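Local structure of fructose-bisphosphate aldolase (Thermus caldophilus, 2FJK) at residues Ile33-Glu38 with Ala287-Val292; Thr97-Asp102 with Val127-Glu132; Tyr169-Ile174 with Pro204-Gly209; Ser211-Glu216 with Thr252-Arg257. The protein belongs to the class II fructose-bisphosphate aldolases, enzymes with a TIM-barrel fold, and holds 1,3-dihydroxyacetonephosphate in a pocket of the barrel. All blocks are in the same frame, centred on the assembly; numbering follows the deposited sequence.

Overall arrangement
The four contacts sample different parts of one TIM barrel around bound 1,3-dihydroxyacetonephosphate. Contacts 2 and 3 belong to neighbouring strands of the wall, with centres about 12 Å apart; they meet where A131 O accepts A171 N. Contact 4 adjoins contact 3 in sequence, and both touch the ligand although their centres are about 18 Å apart: contact 3 at H208 and G209, contact 4 at the phosphate. Contact 1 pairs helices outside the wall and touches contact 4 where V291 and V292 pack on L256. Contacts 1 and 2 lie on opposite sides of the chain's centre, about 24 Å between centres. The side chain of V292 is about 11 Å from the ligand, that of M100 about 6 Å.

Contact 1 (Ile33-Glu38 with Ala287-Val292); sequences ILEAAE and AVKEVV
The carboxylate of E35 is met at its edge by K289: NZ reaches OE1 at 3.1 Å on the anti lone pair, the side turned away from OE2. The two side chains cross at about a right angle, and K289 CE passes E35 CB at 3.9 Å. K289 gets there fully stretched, its CG anti to the backbone N (chi1 179°) and every later torsion extended, which carries the ammonium group across the gap between the helices. There it also pairs with E39, its stronger partner, so two acidic groups share one lysine. Inward of this bridge the contact is apolar. A36 CB points at the other helix and meets V292 CG1 at 3.5 Å, while K289 CG lies 4.1 Å from A36 CB. The other branch of V292, CG2, touches I33 CG1 at 4.2 Å. With an alanine at the centre, the short segments approach to 8.3 Å between axes, inclined at 46°. I33 also packs on V44 and L46 of strand 44-47, so its side chain links wall and helix layer. A buried apolar seam edged by a salt bridge thus joins helix 27-38 to helix 277-299 in the outer helical layer of a TIM barrel.

Contact 2 (Thr97-Asp102 with Val127-Glu132); sequences TSVMID and VTVEAE
T97 opens the pairing with V127 and T128: its carbonyl O takes T128 N at 3.2 Å, with the donor well above the carbonyl plane, 37° out of it. V127 CG1 reaches across to this same peptide and lies 3.4 Å from S98 N. S98 sits beside T128, its CB close to T128 OG1; S98 OG is held by T4 O and T128 OG1 by Y169. V99 carries the regular parallel ladder, with V99 N bonded to T128 O and V99 O taking E130 N at 2.8 Å, almost straight along the C=O axis. On the helix side of the sheet, V99 splits its branches: CG2 meets V129 CG2 at 3.7 Å, and CG1 meets V127 CG1 at 4.1 Å. On the other face M100, a selenomethionine, and E130 both have CG anti to the backbone N (chi1 -178° and -175°), which sets them side by side; the modelled approach of the M100 end to the E130 carboxylate is doubtful. E130 OE1 is bridged to K249. Past I101 the strands drift apart in their backbones, yet D102 and E132 converge by their side chains. Water 1 donates to D102 OD2 and to E132 OE1 at 2.8 Å, and D102 OD1 is bonded to S104 OG. The modelled approach of D102 OD1 to E132 OE2 is doubtfully short. The shared water ties the two carboxylates together where the backbone pairing has lapsed, at the end of a beta-alpha-beta unit.

Contact 3 (Tyr169-Ile174 with Pro204-Gly209); sequences YLAVAI and PLVLHG. With 13P (1,3-dihydroxyacetonephosphate), chain E.
A171 and V206 face each other at the centre, V206 CB lying 3.6 Å from A171 CA, and V206 CG2 reaches back to Y169 CB at 3.7 Å. Across the backbone bridge a second apolar group forms. L205 CD2, V172 CG1 and L170 CD2 cluster as three mutually touching methyls; beyond them I174 CD1 meets L207 CD1 at 4.0 Å, the two side chains crossing at about a right angle. P204 CG comes up at the edge of the Y169 ring, near its plane, 3.7 Å from CD1. The backbones share a single bridge: V206 N bonds to L170 O at 2.9 Å from a position tilted off the carbonyl plane, and V206 O receives V172 N at 3.0 Å. Where the segments then part, water 2 takes over, donating to V172 O and V206 O while accepting H208 N at 2.8 Å. The H208 ring, its CG anti to the carbonyl carbon (chi1 -72°), has A171 CB at its ND1 edge, 3.6 Å away, and 1,3-dihydroxyacetonephosphate at its CD2 edge, where the modelled approach of O3 is doubtfully short. H208 NE2 makes a weak bond to D80. The bridge joins strand 171-172 to strand 205-207, the outermost strands of two sheets, and so helps close the barrel. Chemically, the water carries the hydrogen bonding on where the backbones no longer pair directly, just before H208 and G209 meet the ligand.

Contact 4 (Ser211-Glu216 with Thr252-Arg257); sequences SAVPQE and TDTDLR. With 13P (1,3-dihydroxyacetonephosphate), chain E.
The carboxylate of D255 clasps two successive backbone N-H groups of the facing loop: A212 N bonds to OD2 at 2.8 Å, nearly straight at 167°, and V213 N to OD1 at 2.6 Å, both on syn lone pairs. S211 OG works in two directions, accepting D255 N at 3.1 Å and donating to O3P of 1,3-dihydroxyacetonephosphate at 2.6 Å. That phosphate oxygen is gripped twice more, by D253 N and by T254 N, the latter at 2.7 Å. T254 OG1, beside its own backbone N (chi1 -67°), donates to O1P at 2.6 Å, while S211 N adds a weak bond to O2P. The phosphate thus rests on the N-H groups of the N-cap residue D253 and the first helical residue T254 of helix 254-270, whose dipole would be expected to stabilise its charge; D255, one residue on, fixes the loop that brings S211 to it. D253 is held by R257, side-on through NE and NH2, and R257 also bridges to D276 of the third subunit. P214 CD lies against D255 OD1 at 3.6 Å; the apolar contact is slight, V213 CG2 to T254 CG2 at 4.5 Å. Around this core, T252 ends strand 247-252 against F22 of strand 19-23 and bonds through OG1 to R295 of helix 277-299, which flanks both segments by touching A212 and L256.

Contact 1 (Ile33-Glu38 with Ala287-Val292)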
loop_
_atom_site.group_PDB
_atom_site.type_symbol
_atom_site.label_atom_id
_atom_site.label_comp_id
_atom_site.label_asym_id
_atom_site.label_seq_id
_atom_site.Cartn_x
_atom_site.Cartn_y
_atom_site.Cartn_z
ATOM N N ILE A 33 -17.858 3.701 10.450
ATOM C CA ILE A 33 -17.729 5.114 10.172
ATOM C C ILE A 33 -17.704 5.417 8.679
ATOM O O ILE A 33 -18.465 6.264 8.211
ATOM C CB ILE A 33 -16.461 5.702 10.796
ATOM C CG1 ILE A 33 -16.475 5.512 12.319
ATOM C CG2 ILE A 33 -16.370 7.174 10.454
ATOM C CD1 ILE A 33 -15.159 5.900 12.976
ATOM N N LEU A 34 -16.817 4.740 7.946
ATOM C CA LEU A 34 -16.677 4.947 6.506
ATOM C C LEU A 34 -17.895 4.534 5.685
ATOM O O LEU A 34 -18.213 5.167 4.675
ATOM C CB LEU A 34 -15.442 4.214 5.972
ATOM C CG LEU A 34 -14.079 4.802 6.355
ATOM C CD1 LEU A 34 -12.975 4.030 5.661
ATOM C CD2 LEU A 34 -14.025 6.268 5.969
ATOM N N GLU A 35 -18.571 3.470 6.100
ATOM C CA GLU A 35 -19.753 3.022 5.375
ATOM C C GLU A 35 -20.844 4.064 5.578
ATOM O O GLU A 35 -21.554 4.431 4.628
ATOM C CB GLU A 35 -20.222 1.669 5.889
ATOM C CG GLU A 35 -19.346 0.519 5.457
ATOM C CD GLU A 35 -19.785 -0.787 6.072
ATOM O OE1 GLU A 35 -21.008 -1.007 6.153
ATOM O OE2 GLU A 35 -18.912 -1.593 6.460
ATOM N N ALA A 36 -20.971 4.536 6.817
ATOM C CA ALA A 36 -21.955 5.561 7.136
ATOM C C ALA A 36 -21.645 6.762 6.239
ATOM O O ALA A 36 -22.550 7.423 5.737
ATOM C CB ALA A 36 -21.849 5.952 8.610
ATOM N N ALA A 37 -20.363 7.024 6.022
ATOM C CA ALA A 37 -19.953 8.135 5.165
ATOM C C ALA A 37 -20.328 7.896 3.690
ATOM O O ALA A 37 -20.792 8.817 3.015
ATOM C CB ALA A 37 -18.455 8.366 5.288
ATOM N N GLU A 38 -20.116 6.678 3.187
ATOM C CA GLU A 38 -20.458 6.376 1.791
ATOM C C GLU A 38 -21.964 6.578 1.670
ATOM O O GLU A 38 -22.439 7.259 0.764
ATOM C CB GLU A 38 -20.067 4.939 1.419
ATOM C CG GLU A 38 -18.565 4.670 1.472
ATOM C CD GLU A 38 -17.776 5.506 0.479
ATOM O OE1 GLU A 38 -18.238 6.615 0.126
ATOM O OE2 GLU A 38 -16.685 5.065 0.060
ATOM N N ALA A 287 -24.562 -0.954 15.091
ATOM C CA ALA A 287 -25.135 0.102 15.919
ATOM C C ALA A 287 -24.273 1.353 15.850
ATOM O O ALA A 287 -24.783 2.468 15.956
ATOM C CB ALA A 287 -25.272 -0.350 17.372
ATOM N N VAL A 288 -22.966 1.175 15.673
ATOM C CA VAL A 288 -22.083 2.329 15.588
ATOM C C VAL A 288 -22.344 3.071 14.289
ATOM O O VAL A 288 -22.383 4.302 14.253
ATOM C CB VAL A 288 -20.597 1.921 15.633
ATOM C CG1 VAL A 288 -19.725 3.113 15.249
ATOM C CG2 VAL A 288 -20.230 1.437 17.038
ATOM N N LYS A 289 -22.514 2.305 13.219
ATOM C CA LYS A 289 -22.773 2.877 11.904
ATOM C C LYS A 289 -24.038 3.727 11.954
ATOM O O LYS A 289 -24.072 4.833 11.414
ATOM C CB LYS A 289 -22.938 1.757 10.878
ATOM C CG LYS A 289 -23.226 2.204 9.471
ATOM C CD LYS A 289 -23.348 0.975 8.575
ATOM C CE LYS A 289 -23.893 1.323 7.198
ATOM N NZ LYS A 289 -23.887 0.119 6.323
ATOM N N GLU A 290 -25.072 3.210 12.611
ATOM C CA GLU A 290 -26.331 3.942 12.713
ATOM C C GLU A 290 -26.147 5.221 13.516
ATOM O O GLU A 290 -26.758 6.248 13.212
ATOM C CB GLU A 290 -27.415 3.066 13.346
ATOM C CG GLU A 290 -27.817 1.875 12.471
ATOM C CD GLU A 290 -28.177 2.291 11.051
ATOM O OE1 GLU A 290 -29.111 3.101 10.878
ATOM O OE2 GLU A 290 -27.518 1.814 10.101
ATOM N N VAL A 291 -25.299 5.160 14.539
ATOM C CA VAL A 291 -25.043 6.334 15.360
ATOM C C VAL A 291 -24.368 7.380 14.497
ATOM O O VAL A 291 -24.763 8.550 14.493
ATOM C CB VAL A 291 -24.119 6.015 16.565
ATOM C CG1 VAL A 291 -23.606 7.321 17.189
ATOM C CG2 VAL A 291 -24.882 5.202 17.597
ATOM N N VAL A 292 -23.349 6.955 13.757
ATOM C CA VAL A 292 -22.624 7.882 12.902
ATOM C C VAL A 292 -23.564 8.565 11.906
ATOM O O VAL A 292 -23.492 9.780 11.710
ATOM C CB VAL A 292 -21.498 7.175 12.125
ATOM C CG1 VAL A 292 -20.821 8.174 11.169
ATOM C CG2 VAL A 292 -20.474 6.594 13.107
#

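Contact 2 (Thr97-Asp102 with Val127-Glu132)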
loop_
_atom_site.group_PDB
_atom_site.type_symbol
_atom_site.label_atom_id
_atom_site.label_comp_id
_atom_site.label_asym_id
_atom_site.label_seq_id
_atom_site.Cartn_x
_atom_site.Cartn_y
_atom_site.Cartn_z
ATOM N N THR A 97 -3.283 13.079 7.728
ATOM C CA THR A 97 -3.401 14.270 6.897
ATOM C C THR A 97 -3.658 15.541 7.701
ATOM O O THR A 97 -3.739 16.639 7.143
ATOM C CB THR A 97 -4.514 14.075 5.869
ATOM O OG1 THR A 97 -5.756 13.865 6.547
ATOM C CG2 THR A 97 -4.204 12.866 5.004
ATOM N N SER A 98 -3.780 15.375 9.013
ATOM C CA SER A 98 -4.000 16.492 9.920
ATOM C C SER A 98 -3.623 16.066 11.335
ATOM O O SER A 98 -4.026 14.997 11.809
ATOM C CB SER A 98 -5.463 16.918 9.896
ATOM O OG SER A 98 -6.113 16.499 8.700
ATOM N N VAL A 99 -2.836 16.900 12.004
ATOM C CA VAL A 99 -2.416 16.595 13.357
ATOM C C VAL A 99 -2.881 17.663 14.318
ATOM O O VAL A 99 -3.266 18.768 13.920
ATOM C CB VAL A 99 -0.895 16.488 13.475
ATOM C CG1 VAL A 99 -0.387 15.369 12.587
ATOM C CG2 VAL A 99 -0.254 17.821 13.114
HETATM N N MSE A 100 -2.820 17.324 15.595
HETATM C CA MSE A 100 -3.249 18.231 16.631
HETATM C C MSE A 100 -2.398 18.065 17.867
HETATM O O MSE A 100 -2.165 16.947 18.338
HETATM C CB MSE A 100 -4.700 17.949 16.984
HETATM C CG MSE A 100 -5.260 18.876 18.013
HETATM SE SE MSE A 100 -6.937 18.207 18.589
HETATM C CE MSE A 100 -7.679 17.675 16.882
ATOM N N ILE A 101 -1.926 19.187 18.382
ATOM C CA ILE A 101 -1.123 19.183 19.580
ATOM C C ILE A 101 -1.980 19.864 20.638
ATOM O O ILE A 101 -2.577 20.913 20.390
ATOM C CB ILE A 101 0.192 19.970 19.363
ATOM C CG1 ILE A 101 0.989 20.029 20.661
ATOM C CG2 ILE A 101 -0.118 21.372 18.841
ATOM C CD1 ILE A 101 1.495 18.687 21.131
ATOM N N ASP A 102 -2.072 19.250 21.808
ATOM C CA ASP A 102 -2.859 19.832 22.879
ATOM C C ASP A 102 -1.975 20.373 23.998
ATOM O O ASP A 102 -1.433 19.619 24.806
ATOM C CB ASP A 102 -3.851 18.808 23.435
ATOM C CG ASP A 102 -4.646 19.348 24.615
ATOM O OD1 ASP A 102 -4.913 20.571 24.658
ATOM O OD2 ASP A 102 -5.018 18.542 25.493
ATOM N N VAL A 127 0.655 18.620 5.703
ATOM C CA VAL A 127 -0.351 18.187 6.666
ATOM C C VAL A 127 -0.911 19.403 7.404
ATOM O O VAL A 127 -0.167 20.337 7.706
ATOM C CB VAL A 127 0.266 17.206 7.695
ATOM C CG1 VAL A 127 -0.718 16.937 8.824
ATOM C CG2 VAL A 127 0.634 15.901 6.999
ATOM N N THR A 128 -2.210 19.402 7.690
ATOM C CA THR A 128 -2.814 20.518 8.416
ATOM C C THR A 128 -2.729 20.335 9.932
ATOM O O THR A 128 -2.510 19.231 10.438
ATOM C CB THR A 128 -4.289 20.738 8.029
ATOM O OG1 THR A 128 -5.018 19.517 8.188
ATOM C CG2 THR A 128 -4.390 21.232 6.590
ATOM N N VAL A 129 -2.918 21.427 10.655
ATOM C CA VAL A 129 -2.810 21.394 12.106
ATOM C C VAL A 129 -3.974 22.026 12.841
ATOM O O VAL A 129 -4.420 23.125 12.504
ATOM C CB VAL A 129 -1.528 22.112 12.564
ATOM C CG1 VAL A 129 -1.491 22.227 14.079
ATOM C CG2 VAL A 129 -0.320 21.356 12.068
ATOM N N GLU A 130 -4.471 21.313 13.844
ATOM C CA GLU A 130 -5.544 21.827 14.673
ATOM C C GLU A 130 -4.886 22.164 16.007
ATOM O O GLU A 130 -3.975 21.464 16.450
ATOM C CB GLU A 130 -6.631 20.775 14.912
ATOM C CG GLU A 130 -7.817 21.338 15.683
ATOM C CD GLU A 130 -8.855 20.293 16.044
ATOM O OE1 GLU A 130 -9.295 19.544 15.148
ATOM O OE2 GLU A 130 -9.238 20.230 17.230
ATOM N N ALA A 131 -5.329 23.238 16.638
ATOM C CA ALA A 131 -4.772 23.623 17.927
ATOM C C ALA A 131 -5.911 24.057 18.828
ATOM O O ALA A 131 -6.959 24.484 18.346
ATOM C CB ALA A 131 -3.779 24.757 17.747
ATOM N N GLU A 132 -5.725 23.940 20.135
ATOM C CA GLU A 132 -6.784 24.354 21.033
ATOM C C GLU A 132 -6.343 25.374 22.070
ATOM O O GLU A 132 -5.227 25.325 22.585
ATOM C CB GLU A 132 -7.424 23.136 21.713
ATOM C CG GLU A 132 -6.488 22.255 22.509
ATOM C CD GLU A 132 -7.134 20.918 22.876
ATOM O OE1 GLU A 132 -8.236 20.917 23.479
ATOM O OE2 GLU A 132 -6.535 19.867 22.556
HETATM O O HOH W 1 -7.874 19.049 25.501
#

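Contact 3 (Tyr169-Ile174 with Pro204-Gly209)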
loop_
_atom_site.group_PDB
_atom_site.type_symbol
_atom_site.label_atom_id
_atom_site.label_comp_id
_atom_site.label_asym_id
_atom_site.label_seq_id
_atom_site.Cartn_x
_atom_site.Cartn_y
_atom_site.Cartn_z
ATOM N N TYR A 169 -7.117 25.128 12.049
ATOM C CA TYR A 169 -8.485 24.987 12.559
ATOM C C TYR A 169 -8.863 25.729 13.840
ATOM O O TYR A 169 -9.549 26.746 13.786
ATOM C CB TYR A 169 -8.815 23.496 12.723
ATOM C CG TYR A 169 -8.407 22.661 11.532
ATOM C CD1 TYR A 169 -8.652 23.110 10.236
ATOM C CD2 TYR A 169 -7.754 21.432 11.694
ATOM C CE1 TYR A 169 -8.258 22.376 9.138
ATOM C CE2 TYR A 169 -7.352 20.679 10.587
ATOM C CZ TYR A 169 -7.610 21.164 9.312
ATOM O OH TYR A 169 -7.232 20.458 8.190
ATOM N N LEU A 170 -8.433 25.202 14.979
ATOM C CA LEU A 170 -8.712 25.773 16.302
ATOM C C LEU A 170 -9.928 25.189 17.008
ATOM O O LEU A 170 -11.068 25.448 16.639
ATOM C CB LEU A 170 -8.869 27.304 16.260
ATOM C CG LEU A 170 -9.310 27.884 17.618
ATOM C CD1 LEU A 170 -8.233 27.599 18.655
ATOM C CD2 LEU A 170 -9.573 29.382 17.522
ATOM N N ALA A 171 -9.661 24.403 18.041
ATOM C CA ALA A 171 -10.704 23.789 18.849
ATOM C C ALA A 171 -11.006 24.795 19.967
ATOM O O ALA A 171 -10.088 25.296 20.620
ATOM C CB ALA A 171 -10.197 22.474 19.430
ATOM N N VAL A 172 -12.278 25.102 20.184
ATOM C CA VAL A 172 -12.631 26.073 21.214
ATOM C C VAL A 172 -13.290 25.480 22.451
ATOM O O VAL A 172 -13.933 24.431 22.394
ATOM C CB VAL A 172 -13.554 27.173 20.643
ATOM C CG1 VAL A 172 -12.880 27.830 19.443
ATOM C CG2 VAL A 172 -14.903 26.581 20.248
ATOM N N ALA A 173 -13.120 26.172 23.571
ATOM C CA ALA A 173 -13.692 25.755 24.854
ATOM C C ALA A 173 -14.905 26.624 25.174
ATOM O O ALA A 173 -14.761 27.792 25.542
ATOM C CB ALA A 173 -12.647 25.894 25.960
ATOM N N ILE A 174 -16.098 26.059 25.047
ATOM C CA ILE A 174 -17.303 26.833 25.310
ATOM C C ILE A 174 -18.340 26.116 26.151
ATOM O O ILE A 174 -19.530 26.434 26.073
ATOM C CB ILE A 174 -17.970 27.258 24.002
ATOM C CG1 ILE A 174 -18.352 26.017 23.182
ATOM C CG2 ILE A 174 -17.029 28.161 23.230
ATOM C CD1 ILE A 174 -19.037 26.338 21.865
ATOM N N PRO A 204 -11.728 27.495 10.240
ATOM C CA PRO A 204 -12.792 26.627 10.749
ATOM C C PRO A 204 -12.644 26.319 12.240
ATOM O O PRO A 204 -11.535 26.132 12.733
ATOM C CB PRO A 204 -12.690 25.384 9.859
ATOM C CG PRO A 204 -11.322 25.448 9.278
ATOM C CD PRO A 204 -11.074 26.903 9.063
ATOM N N LEU A 205 -13.763 26.297 12.955
ATOM C CA LEU A 205 -13.759 26.013 14.389
ATOM C C LEU A 205 -14.047 24.556 14.682
ATOM O O LEU A 205 -14.751 23.892 13.923
ATOM C CB LEU A 205 -14.789 26.882 15.111
ATOM C CG LEU A 205 -14.596 28.395 14.998
ATOM C CD1 LEU A 205 -15.686 29.134 15.758
ATOM C CD2 LEU A 205 -13.221 28.802 15.502
ATOM N N VAL A 206 -13.520 24.075 15.805
ATOM C CA VAL A 206 -13.682 22.680 16.201
ATOM C C VAL A 206 -14.277 22.484 17.587
ATOM O O VAL A 206 -13.872 23.137 18.551
ATOM C CB VAL A 206 -12.330 21.959 16.153
ATOM C CG1 VAL A 206 -12.533 20.453 16.309
ATOM C CG2 VAL A 206 -11.627 22.304 14.860
ATOM N N LEU A 207 -15.224 21.557 17.683
ATOM C CA LEU A 207 -15.893 21.271 18.942
ATOM C C LEU A 207 -15.673 19.836 19.419
ATOM O O LEU A 207 -16.183 18.894 18.820
ATOM C CB LEU A 207 -17.395 21.526 18.787
ATOM C CG LEU A 207 -18.259 21.492 20.045
ATOM C CD1 LEU A 207 -17.807 22.600 20.988
ATOM C CD2 LEU A 207 -19.721 21.677 19.665
ATOM N N HIS A 208 -14.913 19.673 20.499
ATOM C CA HIS A 208 -14.666 18.348 21.054
ATOM C C HIS A 208 -15.630 18.059 22.189
ATOM O O HIS A 208 -16.434 18.911 22.554
ATOM C CB HIS A 208 -13.227 18.219 21.561
ATOM C CG HIS A 208 -12.211 18.150 20.467
ATOM N ND1 HIS A 208 -11.671 19.274 19.879
ATOM C CD2 HIS A 208 -11.667 17.090 19.824
ATOM C CE1 HIS A 208 -10.836 18.907 18.924
ATOM N NE2 HIS A 208 -10.815 17.588 18.870
ATOM N N GLY A 209 -15.540 16.849 22.738
ATOM C CA GLY A 209 -16.408 16.449 23.829
ATOM C C GLY A 209 -17.844 16.770 23.489
ATOM O O GLY A 209 -18.601 17.256 24.334
HETATM P P 13P E . -16.655 12.533 23.689
HETATM O O1P 13P E . -16.191 11.645 24.941
HETATM O O2P 13P E . -17.723 13.564 24.241
HETATM O O3P 13P E . -17.321 11.608 22.624
HETATM O O1 13P E . -15.360 13.262 23.079
HETATM C C1 13P E . -15.297 13.481 21.672
HETATM C C2 13P E . -14.129 14.413 21.464
HETATM O O2 13P E . -14.069 15.454 22.112
HETATM C C3 13P E . -13.026 14.076 20.462
HETATM O O3 13P E . -11.981 15.040 20.530
HETATM O O HOH W 2 -13.507 21.931 21.221
#

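Contact 4 (Ser211-Glu216 with Thr252-Arg257)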
loop_
_atom_site.group_PDB
_atom_site.type_symbol
_atom_site.label_atom_id
_atom_site.label_comp_id
_atom_site.label_asym_id
_atom_site.label_seq_id
_atom_site.Cartn_x
_atom_site.Cartn_y
_atom_site.Cartn_z
ATOM N N SER A 211 -20.291 14.518 22.345
ATOM C CA SER A 211 -21.245 13.411 22.304
ATOM C C SER A 211 -22.604 13.839 22.879
ATOM O O SER A 211 -22.680 14.736 23.716
ATOM C CB SER A 211 -20.720 12.202 23.083
ATOM O OG SER A 211 -19.914 11.370 22.265
ATOM N N ALA A 212 -23.665 13.178 22.428
ATOM C CA ALA A 212 -25.021 13.481 22.874
ATOM C C ALA A 212 -25.418 12.583 24.044
ATOM O O ALA A 212 -26.275 12.937 24.851
ATOM C CB ALA A 212 -26.011 13.304 21.703
ATOM N N VAL A 213 -24.788 11.421 24.129
ATOM C CA VAL A 213 -25.071 10.478 25.200
ATOM C C VAL A 213 -26.589 10.348 25.387
ATOM O O VAL A 213 -27.112 10.568 26.484
ATOM C CB VAL A 213 -24.425 10.959 26.515
ATOM C CG1 VAL A 213 -24.247 9.785 27.463
ATOM C CG2 VAL A 213 -23.081 11.643 26.216
ATOM N N PRO A 214 -27.311 9.981 24.309
ATOM C CA PRO A 214 -28.770 9.817 24.314
ATOM C C PRO A 214 -29.297 8.928 25.427
ATOM O O PRO A 214 -28.743 7.863 25.705
ATOM C CB PRO A 214 -29.065 9.256 22.921
ATOM C CG PRO A 214 -27.786 8.542 22.562
ATOM C CD PRO A 214 -26.741 9.517 23.031
ATOM N N GLN A 215 -30.383 9.378 26.053
ATOM C CA GLN A 215 -31.000 8.665 27.162
ATOM C C GLN A 215 -31.355 7.230 26.798
ATOM O O GLN A 215 -31.039 6.299 27.542
ATOM C CB GLN A 215 -32.250 9.421 27.631
ATOM C CG GLN A 215 -32.904 8.852 28.887
ATOM C CD GLN A 215 -31.924 8.666 30.039
ATOM O OE1 GLN A 215 -31.131 9.556 30.352
ATOM N NE2 GLN A 215 -31.986 7.506 30.683
ATOM N N GLU A 216 -32.012 7.051 25.658
ATOM C CA GLU A 216 -32.391 5.717 25.218
ATOM C C GLU A 216 -31.168 4.804 25.184
ATOM O O GLU A 216 -31.244 3.642 25.578
ATOM C CB GLU A 216 -33.062 5.772 23.834
ATOM C CG GLU A 216 -32.718 7.003 22.994
ATOM C CD GLU A 216 -33.365 8.285 23.519
ATOM O OE1 GLU A 216 -34.611 8.314 23.652
ATOM O OE2 GLU A 216 -32.630 9.264 23.789
ATOM N N THR A 252 -16.924 13.011 17.977
ATOM C CA THR A 252 -17.827 12.076 18.660
ATOM C C THR A 252 -17.076 10.789 18.972
ATOM O O THR A 252 -16.537 10.147 18.069
ATOM C CB THR A 252 -19.039 11.702 17.785
ATOM O OG1 THR A 252 -19.701 12.891 17.361
ATOM C CG2 THR A 252 -20.024 10.828 18.571
ATOM N N ASP A 253 -17.061 10.400 20.244
ATOM C CA ASP A 253 -16.351 9.199 20.661
ATOM C C ASP A 253 -17.193 8.360 21.626
ATOM O O ASP A 253 -17.519 7.214 21.330
ATOM C CB ASP A 253 -15.019 9.610 21.310
ATOM C CG ASP A 253 -14.168 8.431 21.720
ATOM O OD1 ASP A 253 -14.531 7.282 21.410
ATOM O OD2 ASP A 253 -13.119 8.661 22.357
ATOM N N THR A 254 -17.531 8.937 22.778
ATOM C CA THR A 254 -18.347 8.261 23.785
ATOM C C THR A 254 -19.612 7.591 23.210
ATOM O O THR A 254 -19.900 6.433 23.519
ATOM C CB THR A 254 -18.798 9.253 24.892
ATOM O OG1 THR A 254 -17.661 9.685 25.649
ATOM C CG2 THR A 254 -19.807 8.598 25.822
ATOM N N ASP A 255 -20.366 8.322 22.392
ATOM C CA ASP A 255 -21.591 7.776 21.812
ATOM C C ASP A 255 -21.345 6.444 21.106
ATOM O O ASP A 255 -22.130 5.512 21.247
ATOM C CB ASP A 255 -22.231 8.765 20.821
ATOM C CG ASP A 255 -22.866 9.976 21.507
ATOM O OD1 ASP A 255 -23.224 9.888 22.700
ATOM O OD2 ASP A 255 -23.024 11.020 20.839
ATOM N N LEU A 256 -20.244 6.365 20.362
ATOM C CA LEU A 256 -19.893 5.158 19.620
ATOM C C LEU A 256 -19.511 4.010 20.531
ATOM O O LEU A 256 -19.962 2.886 20.331
ATOM C CB LEU A 256 -18.741 5.439 18.662
ATOM C CG LEU A 256 -18.873 6.690 17.800
ATOM C CD1 LEU A 256 -17.748 6.688 16.784
ATOM C CD2 LEU A 256 -20.222 6.732 17.103
ATOM N N ARG A 257 -18.668 4.290 21.523
ATOM C CA ARG A 257 -18.243 3.261 22.471
ATOM C C ARG A 257 -19.450 2.666 23.160
ATOM O O ARG A 257 -19.579 1.451 23.254
ATOM C CB ARG A 257 -17.324 3.835 23.550
ATOM C CG ARG A 257 -16.005 4.390 23.080
ATOM C CD ARG A 257 -15.172 4.788 24.306
ATOM N NE ARG A 257 -14.029 5.617 23.956
ATOM C CZ ARG A 257 -13.027 5.901 24.788
ATOM N NH1 ARG A 257 -13.029 5.418 26.028
ATOM N NH2 ARG A 257 -12.018 6.670 24.378
HETATM P P 13P E . -16.655 12.533 23.689
HETATM O O1P 13P E . -16.191 11.645 24.941
HETATM O O2P 13P E . -17.723 13.564 24.241
HETATM O O3P 13P E . -17.321 11.608 22.624
HETATM O O1 13P E . -15.360 13.262 23.079
HETATM C C1 13P E . -15.297 13.481 21.672
HETATM C C2 13P E . -14.129 14.413 21.464
HETATM O O2 13P E . -14.069 15.454 22.112
HETATM C C3 13P E . -13.026 14.076 20.462
HETATM O O3 13P E . -11.981 15.040 20.530
#